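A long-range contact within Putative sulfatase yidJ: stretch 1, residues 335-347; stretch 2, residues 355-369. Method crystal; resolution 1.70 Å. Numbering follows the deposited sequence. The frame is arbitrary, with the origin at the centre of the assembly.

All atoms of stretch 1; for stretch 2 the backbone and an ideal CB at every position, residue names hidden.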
ATOM      1  N   ARG A 335     -25.428   5.793  -3.186  1.00  4.04           N
ATOM      2  CA  ARG A 335     -25.943   6.163  -1.869  1.00  5.58           C
ATOM      3  C   ARG A 335     -24.903   6.776  -0.935  1.00  9.54           C
ATOM      4  O   ARG A 335     -23.826   6.216  -0.717  1.00  8.55           O
ATOM      5  CB  ARG A 335     -26.608   4.951  -1.208  1.00  7.47           C
ATOM      6  CG  ARG A 335     -28.002   4.657  -1.748  1.00 14.15           C
ATOM      7  CD  ARG A 335     -29.061   5.446  -0.988  1.00 11.91           C
ATOM      8  NE  ARG A 335     -29.057   5.053   0.416  1.00  9.99           N
ATOM      9  CZ  ARG A 335     -28.677   5.829   1.427  1.00  8.07           C
ATOM     10  NH1 ARG A 335     -28.700   5.354   2.663  1.00 13.63           N
ATOM     11  NH2 ARG A 335     -28.299   7.083   1.211  1.00 10.58           N
ATOM     12  N   ILE A 336     -25.240   7.943  -0.394  1.00  5.65           N
ATOM     13  CA  ILE A 336     -24.365   8.664   0.517  1.00  5.33           C
ATOM     14  C   ILE A 336     -25.105   9.086   1.777  1.00  7.05           C
ATOM     15  O   ILE A 336     -26.339   9.184   1.792  1.00  8.85           O
ATOM     16  CB  ILE A 336     -23.799   9.957  -0.130  1.00  4.40           C
ATOM     17  CG1 ILE A 336     -24.952  10.859  -0.588  1.00 10.21           C
ATOM     18  CG2 ILE A 336     -22.901   9.608  -1.298  1.00  5.81           C
ATOM     19  CD1 ILE A 336     -24.519  12.257  -1.033  1.00  3.17           C
ATOM     20  N   PRO A 337     -24.360   9.303   2.870  1.00  6.26           N
ATOM     21  CA  PRO A 337     -25.010   9.729   4.107  1.00  8.70           C
ATOM     22  C   PRO A 337     -25.424  11.178   3.891  1.00  7.44           C
ATOM     23  O   PRO A 337     -24.836  11.884   3.065  1.00  4.87           O
ATOM     24  CB  PRO A 337     -23.902   9.594   5.143  1.00  7.17           C
ATOM     25  CG  PRO A 337     -22.668   9.891   4.355  1.00  9.79           C
ATOM     26  CD  PRO A 337     -22.916   9.108   3.078  1.00  9.66           C
HETATM   27  N   MSE A 338     -26.435  11.614   4.624  1.00  7.63           N
HETATM   28  CA  MSE A 338     -26.925  12.977   4.509  1.00  6.72           C
HETATM   29  C   MSE A 338     -27.702  13.267   5.780  1.00 11.01           C
HETATM   30  O   MSE A 338     -28.900  12.993   5.868  1.00  8.10           O
HETATM   31  CB  MSE A 338     -27.836  13.100   3.282  1.00  9.18           C
HETATM   32  CG  MSE A 338     -28.433  14.469   3.040  1.00 11.54           C
HETATM   33 SE   MSE A 338     -27.158  15.767   2.394  1.00 30.18          SE
HETATM   34  CE  MSE A 338     -26.899  15.092   0.581  1.00 11.74           C
ATOM     35  N   ILE A 339     -26.991  13.792   6.772  1.00  6.45           N
ATOM     36  CA  ILE A 339     -27.567  14.138   8.063  1.00  7.39           C
ATOM     37  C   ILE A 339     -27.488  15.651   8.208  1.00 10.47           C
ATOM     38  O   ILE A 339     -26.439  16.250   7.969  1.00  8.77           O
ATOM     39  CB  ILE A 339     -26.776  13.482   9.217  1.00  5.58           C
ATOM     40  CG1 ILE A 339     -26.809  11.960   9.076  1.00  8.54           C
ATOM     41  CG2 ILE A 339     -27.368  13.897  10.561  1.00 10.84           C
ATOM     42  CD1 ILE A 339     -25.938  11.239  10.076  1.00 15.41           C
ATOM     43  N   LEU A 340     -28.594  16.269   8.601  1.00  7.25           N
ATOM     44  CA  LEU A 340     -28.625  17.714   8.754  1.00  8.49           C
ATOM     45  C   LEU A 340     -29.336  18.117  10.042  1.00  7.42           C
ATOM     46  O   LEU A 340     -30.362  17.540  10.410  1.00  7.79           O
ATOM     47  CB  LEU A 340     -29.326  18.338   7.542  1.00  8.73           C
ATOM     48  CG  LEU A 340     -29.291  19.855   7.324  1.00 13.94           C
ATOM     49  CD1 LEU A 340     -29.597  20.149   5.865  1.00 14.82           C
ATOM     50  CD2 LEU A 340     -30.291  20.551   8.236  1.00 18.29           C
ATOM     51  N   SER A 341     -28.771  19.098  10.735  1.00  6.54           N
ATOM     52  CA  SER A 341     -29.370  19.588  11.963  1.00  8.39           C
ATOM     53  C   SER A 341     -29.362  21.109  11.964  1.00  6.06           C
ATOM     54  O   SER A 341     -28.477  21.742  11.393  1.00  8.80           O
ATOM     55  CB  SER A 341     -28.610  19.070  13.191  1.00  9.30           C
ATOM     56  OG  SER A 341     -27.312  19.631  13.274  1.00 12.83           O
ATOM     57  N   TRP A 342     -30.378  21.679  12.601  1.00  6.59           N
ATOM     58  CA  TRP A 342     -30.537  23.122  12.740  1.00  8.34           C
ATOM     59  C   TRP A 342     -31.648  23.247  13.776  1.00  8.70           C
ATOM     60  O   TRP A 342     -32.800  23.534  13.445  1.00  9.52           O
ATOM     61  CB  TRP A 342     -30.964  23.766  11.414  1.00  6.57           C
ATOM     62  CG  TRP A 342     -31.026  25.276  11.484  1.00  8.92           C
ATOM     63  CD1 TRP A 342     -30.529  26.072  12.478  1.00  8.17           C
ATOM     64  CD2 TRP A 342     -31.612  26.160  10.519  1.00 12.07           C
ATOM     65  NE1 TRP A 342     -30.769  27.398  12.193  1.00  8.84           N
ATOM     66  CE2 TRP A 342     -31.433  27.480  10.995  1.00 11.27           C
ATOM     67  CE3 TRP A 342     -32.271  25.966   9.295  1.00 12.86           C
ATOM     68  CZ2 TRP A 342     -31.888  28.601  10.292  1.00 10.74           C
ATOM     69  CZ3 TRP A 342     -32.722  27.084   8.595  1.00 12.50           C
ATOM     70  CH2 TRP A 342     -32.529  28.385   9.098  1.00 10.78           C
ATOM     71  N   PRO A 343     -31.308  23.006  15.053  1.00 10.05           N
ATOM     72  CA  PRO A 343     -32.244  23.065  16.178  1.00  7.42           C
ATOM     73  C   PRO A 343     -33.206  24.250  16.185  1.00  8.27           C
ATOM     74  O   PRO A 343     -34.399  24.080  16.421  1.00 14.40           O
ATOM     75  CB  PRO A 343     -31.319  23.058  17.389  1.00  9.84           C
ATOM     76  CG  PRO A 343     -30.192  22.194  16.927  1.00  9.03           C
ATOM     77  CD  PRO A 343     -29.941  22.728  15.530  1.00  8.26           C
ATOM     78  N   ASP A 344     -32.691  25.445  15.919  1.00  9.44           N
ATOM     79  CA  ASP A 344     -33.532  26.639  15.921  1.00 11.50           C
ATOM     80  C   ASP A 344     -34.696  26.613  14.935  1.00 14.89           C
ATOM     81  O   ASP A 344     -35.730  27.234  15.182  1.00 17.16           O
ATOM     82  CB  ASP A 344     -32.684  27.887  15.656  1.00  9.62           C
ATOM     83  CG  ASP A 344     -32.001  28.415  16.909  1.00 13.98           C
ATOM     84  OD1 ASP A 344     -32.181  27.820  17.994  1.00 12.23           O
ATOM     85  OD2 ASP A 344     -31.285  29.434  16.806  1.00 18.65           O
ATOM     86  N   GLN A 345     -34.550  25.890  13.829  1.00 12.94           N
ATOM     87  CA  GLN A 345     -35.609  25.867  12.825  1.00 14.87           C
ATOM     88  C   GLN A 345     -36.165  24.511  12.420  1.00 14.73           C
ATOM     89  O   GLN A 345     -37.230  24.440  11.809  1.00 16.68           O
ATOM     90  CB  GLN A 345     -35.135  26.589  11.563  1.00 18.94           C
ATOM     91  CG  GLN A 345     -35.053  28.093  11.707  1.00 18.66           C
ATOM     92  CD  GLN A 345     -36.400  28.703  12.023  1.00 23.61           C
ATOM     93  OE1 GLN A 345     -37.394  28.407  11.361  1.00 26.62           O
ATOM     94  NE2 GLN A 345     -36.441  29.561  13.034  1.00 14.52           N
ATOM     95  N   ILE A 346     -35.454  23.441  12.748  1.00 15.39           N
ATOM     96  CA  ILE A 346     -35.907  22.115  12.361  1.00 15.89           C
ATOM     97  C   ILE A 346     -36.089  21.158  13.527  1.00 12.32           C
ATOM     98  O   ILE A 346     -35.150  20.879  14.274  1.00 10.58           O
ATOM     99  CB  ILE A 346     -34.928  21.483  11.352  1.00 11.83           C
ATOM    100  CG1 ILE A 346     -34.751  22.416  10.153  1.00 13.22           C
ATOM    101  CG2 ILE A 346     -35.455  20.139  10.882  1.00 15.31           C
ATOM    102  CD1 ILE A 346     -33.712  21.946   9.158  1.00 22.49           C
ATOM    103  N   LYS A 347     -37.313  20.660  13.678  1.00 14.08           N
ATOM    104  CA  LYS A 347     -37.632  19.710  14.735  1.00 19.72           C
ATOM    105  C   LYS A 347     -37.084  18.371  14.241  1.00 18.82           C
ATOM    106  O   LYS A 347     -37.145  18.078  13.051  1.00 17.85           O
ATOM    107  CB  LYS A 347     -39.151  19.628  14.916  1.00 15.03           C
ATOM    108  CG  LYS A 347     -39.606  18.943  16.195  1.00 32.32           C
ATOM    109  CD  LYS A 347     -41.127  18.898  16.272  1.00 45.02           C
ATOM    110  CE  LYS A 347     -41.608  18.402  17.627  1.00 53.09           C
ATOM    111  NZ  LYS A 347     -41.234  19.339  18.727  1.00 49.46           N
ATOM    112  N   UNK A 355     -35.269  12.154  -1.836  1.00  9.98           N
ATOM    113  CA  UNK A 355     -34.090  11.754  -2.603  1.00 11.50           C
ATOM    114  C   UNK A 355     -33.198  12.947  -2.937  1.00  8.35           C
ATOM    115  O   UNK A 355     -32.950  13.250  -4.107  1.00 11.66           O
ATOM    116  CB  UNK A 355     -34.516  11.048  -3.892  1.00 11.50           C
ATOM    117  N   UNK A 356     -32.719  13.621  -1.898  1.00  4.48           N
ATOM    118  CA  UNK A 356     -31.850  14.772  -2.074  1.00  8.24           C
ATOM    119  C   UNK A 356     -30.491  14.296  -2.584  1.00  9.60           C
ATOM    120  O   UNK A 356     -30.032  13.207  -2.237  1.00  8.05           O
ATOM    121  CB  UNK A 356     -31.703  15.552  -0.766  1.00  8.24           C
ATOM    122  N   UNK A 357     -29.859  15.104  -3.429  1.00  8.99           N
ATOM    123  CA  UNK A 357     -28.558  14.740  -3.973  1.00  5.01           C
ATOM    124  C   UNK A 357     -27.474  15.666  -3.452  1.00  7.10           C
ATOM    125  O   UNK A 357     -27.735  16.813  -3.084  1.00  8.32           O
ATOM    126  CB  UNK A 357     -28.588  14.771  -5.502  1.00  5.01           C
ATOM    127  N   UNK A 358     -26.253  15.153  -3.437  1.00  8.20           N
ATOM    128  CA  UNK A 358     -25.084  15.902  -2.993  1.00  6.51           C
ATOM    129  C   UNK A 358     -25.058  17.279  -3.663  1.00 11.02           C
ATOM    130  O   UNK A 358     -24.816  18.293  -3.008  1.00 10.38           O
ATOM    131  CB  UNK A 358     -23.800  15.129  -3.302  1.00  6.51           C
ATOM    132  N   UNK A 359     -25.339  17.310  -4.964  1.00  6.78           N
ATOM    133  CA  UNK A 359     -25.307  18.553  -5.737  1.00  9.73           C
ATOM    134  C   UNK A 359     -26.461  19.528  -5.506  1.00  9.92           C
ATOM    135  O   UNK A 359     -26.410  20.667  -5.965  1.00  9.44           O
ATOM    136  CB  UNK A 359     -25.270  18.200  -7.225  1.00  9.73           C
ATOM    137  N   UNK A 360     -27.504  19.088  -4.811  1.00  8.96           N
ATOM    138  CA  UNK A 360     -28.641  19.964  -4.541  1.00  7.23           C
ATOM    139  C   UNK A 360     -28.382  20.880  -3.354  1.00  3.18           C
ATOM    140  O   UNK A 360     -29.155  21.807  -3.103  1.00  4.86           O
ATOM    141  CB  UNK A 360     -29.900  19.132  -4.288  1.00  7.23           C
ATOM    142  N   UNK A 361     -27.296  20.633  -2.627  1.00  7.39           N
ATOM    143  CA  UNK A 361     -27.000  21.436  -1.447  1.00  4.73           C
ATOM    144  C   UNK A 361     -26.740  22.925  -1.691  1.00  8.13           C
ATOM    145  O   UNK A 361     -27.008  23.743  -0.813  1.00  9.47           O
ATOM    146  CB  UNK A 361     -25.778  20.838  -0.747  1.00  4.73           C
ATOM    147  N   UNK A 362     -26.241  23.281  -2.874  1.00  7.36           N
ATOM    148  CA  UNK A 362     -25.977  24.686  -3.204  1.00  7.04           C
ATOM    149  C   UNK A 362     -27.287  25.496  -3.105  1.00  7.83           C
ATOM    150  O   UNK A 362     -27.426  26.346  -2.223  1.00 11.98           O
ATOM    151  CB  UNK A 362     -25.372  24.806  -4.604  1.00  7.04           C
ATOM    152  N   UNK A 363     -28.273  25.229  -3.986  1.00  5.19           N
ATOM    153  CA  UNK A 363     -29.506  26.018  -3.864  1.00  4.94           C
ATOM    154  C   UNK A 363     -30.296  25.745  -2.580  1.00  9.69           C
ATOM    155  O   UNK A 363     -30.875  26.661  -1.995  1.00 10.09           O
ATOM    156  CB  UNK A 363     -30.406  25.742  -5.071  1.00  4.94           C
ATOM    157  N   UNK A 364     -30.309  24.490  -2.143  1.00  5.79           N
ATOM    158  CA  UNK A 364     -31.040  24.114  -0.937  1.00  6.16           C
ATOM    159  C   UNK A 364     -30.554  24.855   0.308  1.00  8.95           C
ATOM    160  O   UNK A 364     -31.353  25.465   1.020  1.00  7.53           O
ATOM    161  CB  UNK A 364     -30.923  22.605  -0.713  1.00  6.16           C
ATOM    162  N   UNK A 365     -29.249  24.817   0.571  1.00  6.26           N
ATOM    163  CA  UNK A 365     -28.709  25.494   1.749  1.00  7.96           C
ATOM    164  C   UNK A 365     -28.851  27.012   1.652  1.00 10.19           C
ATOM    165  O   UNK A 365     -29.262  27.664   2.608  1.00  9.92           O
ATOM    166  CB  UNK A 365     -27.237  25.123   1.938  1.00  7.96           C
ATOM    167  N   UNK A 366     -28.523  27.573   0.494  1.00  6.52           N
ATOM    168  CA  UNK A 366     -28.622  29.018   0.318  1.00  9.89           C
ATOM    169  C   UNK A 366     -30.032  29.536   0.599  1.00  9.92           C
ATOM    170  O   UNK A 366     -30.195  30.559   1.261  1.00  9.01           O
ATOM    171  CB  UNK A 366     -28.202  29.401  -1.103  1.00  9.89           C
ATOM    172  N   UNK A 367     -31.046  28.839   0.091  1.00  5.64           N
ATOM    173  CA  UNK A 367     -32.428  29.257   0.326  1.00  5.05           C
ATOM    174  C   UNK A 367     -32.774  29.084   1.807  1.00  8.44           C
ATOM    175  O   UNK A 367     -33.422  29.944   2.399  1.00  8.80           O
ATOM    176  CB  UNK A 367     -33.394  28.456  -0.550  1.00  5.05           C
ATOM    177  N   UNK A 368     -32.340  27.977   2.404  1.00  5.44           N
ATOM    178  CA  UNK A 368     -32.607  27.734   3.821  1.00  5.07           C
ATOM    179  C   UNK A 368     -31.980  28.832   4.676  1.00  9.12           C
ATOM    180  O   UNK A 368     -32.519  29.210   5.715  1.00 10.33           O
ATOM    181  CB  UNK A 368     -32.074  26.363   4.242  1.00  5.07           C
ATOM    182  N   UNK A 369     -30.837  29.342   4.225  1.00  4.30           N
ATOM    183  CA  UNK A 369     -30.105  30.369   4.957  1.00  7.68           C
ATOM    184  C   UNK A 369     -30.619  31.790   4.777  1.00  7.44           C
ATOM    185  O   UNK A 369     -30.148  32.705   5.451  1.00  9.04           O
ATOM    186  CB  UNK A 369     -28.634  30.325   4.538  1.00  7.68           C
TER

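Stretch 1 presents an alternating row of apolar side chains, Ile 336, Met 338, Leu 340 and Trp 342, whose CA-to-CB bonds point toward stretch 2. No charge is offered to the facing positions, so apolar partners are expected wherever a CB turns that way.

At 355 the ideal CB has nothing of stretch 1 within 5.5 Å, so the contact sets no preference; the residue is Met 355, a selenomethionine. At 356 the CB points toward stretch 1 and lies 5.0 Å from Met 338 CE, leaving room for a medium aliphatic group such as valine, isoleucine or leucine. It is Ile 356, whose CG2 packs 3.8 Å from Met 338 CG. Position 357 points away, and a small side chain is as acceptable as a larger one; Ala 357 contributes backbone, its C atom lying 4.1 Å from Met 338 CE.

At 358 the CB points sideways, yet its ideal position is 3.7 Å from Ile 336 CD1. Phi/psi of -48/-44 is helical, and many apolar residues would suit. Phe 358 answers with its own CB, 3.7 Å from Ile 336 CD1, while the ring, at chi1 -174° (t), meets that methyl obliquely.

At 359 and 360 the ideal CB has nothing of stretch 1 within 5.5 Å; it points away at 359 and sideways at 360, so stretch 1 sets no preference for size or polarity. They are Ala 359 and Asp 360. Asp 360 OD2 accepts a hydrogen bond from Ala 357 N (2.9 Å), tying the 3-10 segment to the residue before it.

At 361 the CB points toward stretch 1 but finds nothing within 5.5 Å, so a longer apolar chain is favoured. Leu 361 spans the gap, its CD1 reaching 4.1 Å from Met 338 SE.

Positions 362, 363 and 364 are out of reach and unconstrained here: Tyr 362, Pro 363 and Thr 364, the last donating from OG1 to Asp 360 O (2.7 Å). At 365 the CB is sideways and distant, so only a side chain with some length could touch; Leu 365 brings CD2 to 4.4 Å from Leu 340 CD1. Positions 366 and 367 are again out of reach, accepting polar or apolar side chains alike; they are Leu 366 and Ser 367.

At 368 the CB points toward stretch 1, 4.5 Å from Trp 342 CZ3; methyls of Leu 340 and Ile 346 lie farther out, roughly 7 Å off. A long, flexible apolar chain therefore suits; leucine or isoleucine are also plausible. Selenomethionine Met 368 places CE 3.8 Å from Ile 346 CD1, 3.9 Å from Trp 342 CE3 and 4.1 Å from Leu 340 CD2, one methyl serving three neighbours. Finally, 369 points away, so the contact selects no side chain; selenomethionine Met 369 makes no contact.

Stretch 2 (355-369) MIAFADLYPTLLSMM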
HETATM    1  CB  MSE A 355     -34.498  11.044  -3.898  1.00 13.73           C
HETATM    2  CG  MSE A 355     -33.381  10.187  -4.474  1.00 12.66           C
HETATM    3 SE   MSE A 355     -33.653   9.690  -6.312  1.00 22.38          SE
HETATM    4  CE  MSE A 355     -35.333   8.734  -6.105  1.00 11.77           C
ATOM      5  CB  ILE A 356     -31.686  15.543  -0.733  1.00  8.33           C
ATOM      6  CG1 ILE A 356     -30.742  16.732  -0.913  1.00  8.01           C
ATOM      7  CG2 ILE A 356     -31.165  14.611   0.353  1.00  7.65           C
ATOM      8  CD1 ILE A 356     -30.744  17.683   0.270  1.00 12.78           C
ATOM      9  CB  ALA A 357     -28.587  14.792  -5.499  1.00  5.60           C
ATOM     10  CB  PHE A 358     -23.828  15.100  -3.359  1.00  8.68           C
ATOM     11  CG  PHE A 358     -22.537  15.671  -2.833  1.00  5.64           C
ATOM     12  CD1 PHE A 358     -22.301  15.771  -1.463  1.00  4.73           C
ATOM     13  CD2 PHE A 358     -21.518  16.030  -3.717  1.00  5.63           C
ATOM     14  CE1 PHE A 358     -21.068  16.217  -0.982  1.00  8.55           C
ATOM     15  CE2 PHE A 358     -20.284  16.475  -3.249  1.00  8.28           C
ATOM     16  CZ  PHE A 358     -20.056  16.567  -1.878  1.00  9.17           C
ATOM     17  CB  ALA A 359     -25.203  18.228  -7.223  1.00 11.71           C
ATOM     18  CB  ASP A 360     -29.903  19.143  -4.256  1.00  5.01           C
ATOM     19  CG  ASP A 360     -30.307  18.273  -5.425  1.00 11.60           C
ATOM     20  OD1 ASP A 360     -30.089  18.694  -6.586  1.00 10.38           O
ATOM     21  OD2 ASP A 360     -30.859  17.176  -5.183  1.00 11.07           O
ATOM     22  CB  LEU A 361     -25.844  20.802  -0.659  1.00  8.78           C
ATOM     23  CG  LEU A 361     -26.240  19.474   0.006  1.00 11.24           C
ATOM     24  CD1 LEU A 361     -25.020  18.818   0.633  1.00 13.05           C
ATOM     25  CD2 LEU A 361     -27.310  19.722   1.064  1.00  9.93           C
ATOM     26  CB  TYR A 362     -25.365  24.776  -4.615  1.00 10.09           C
ATOM     27  CG  TYR A 362     -24.895  26.140  -5.098  1.00  4.74           C
ATOM     28  CD1 TYR A 362     -25.669  27.290  -4.917  1.00  4.79           C
ATOM     29  CD2 TYR A 362     -23.724  26.253  -5.852  1.00  9.40           C
ATOM     30  CE1 TYR A 362     -25.289  28.512  -5.480  1.00  7.97           C
ATOM     31  CE2 TYR A 362     -23.342  27.459  -6.420  1.00  7.59           C
ATOM     32  CZ  TYR A 362     -24.122  28.587  -6.233  1.00 10.75           C
ATOM     33  OH  TYR A 362     -23.735  29.777  -6.802  1.00  9.67           O
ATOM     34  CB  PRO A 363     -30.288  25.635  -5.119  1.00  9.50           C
ATOM     35  CG  PRO A 363     -29.888  24.211  -5.331  1.00 10.01           C
ATOM     36  CD  PRO A 363     -28.388  24.245  -5.080  1.00  7.79           C
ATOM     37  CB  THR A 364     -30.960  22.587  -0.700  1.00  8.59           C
ATOM     38  OG1 THR A 364     -31.505  21.904  -1.838  1.00  7.41           O
ATOM     39  CG2 THR A 364     -31.753  22.186   0.546  1.00  7.41           C
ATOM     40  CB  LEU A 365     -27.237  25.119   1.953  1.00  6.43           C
ATOM     41  CG  LEU A 365     -26.974  23.672   2.399  1.00  6.53           C
ATOM     42  CD1 LEU A 365     -25.483  23.363   2.312  1.00  5.35           C
ATOM     43  CD2 LEU A 365     -27.478  23.477   3.826  1.00 10.42           C
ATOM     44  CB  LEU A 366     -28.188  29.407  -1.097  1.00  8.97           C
ATOM     45  CG  LEU A 366     -26.903  30.232  -1.243  1.00 18.26           C
ATOM     46  CD1 LEU A 366     -25.859  29.793  -0.236  1.00 11.44           C
ATOM     47  CD2 LEU A 366     -26.382  30.100  -2.669  1.00 11.01           C
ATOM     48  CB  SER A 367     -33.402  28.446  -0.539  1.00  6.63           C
ATOM     49  OG  SER A 367     -33.320  28.829  -1.904  1.00  9.57           O
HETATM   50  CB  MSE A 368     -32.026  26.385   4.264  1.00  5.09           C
HETATM   51  CG  MSE A 368     -32.774  25.160   3.775  1.00  7.54           C
HETATM   52 SE   MSE A 368     -31.802  23.546   4.258  1.00 24.01          SE
HETATM   53  CE  MSE A 368     -32.128  23.572   6.169  1.00  6.42           C
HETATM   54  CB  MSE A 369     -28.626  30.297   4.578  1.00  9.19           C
HETATM   55  CG  MSE A 369     -27.960  29.023   5.060  1.00 10.88           C
HETATM   56 SE   MSE A 369     -26.228  28.690   4.296  1.00 21.54          SE
HETATM   57  CE  MSE A 369     -26.117  26.811   4.743  1.00 32.60           C
TER
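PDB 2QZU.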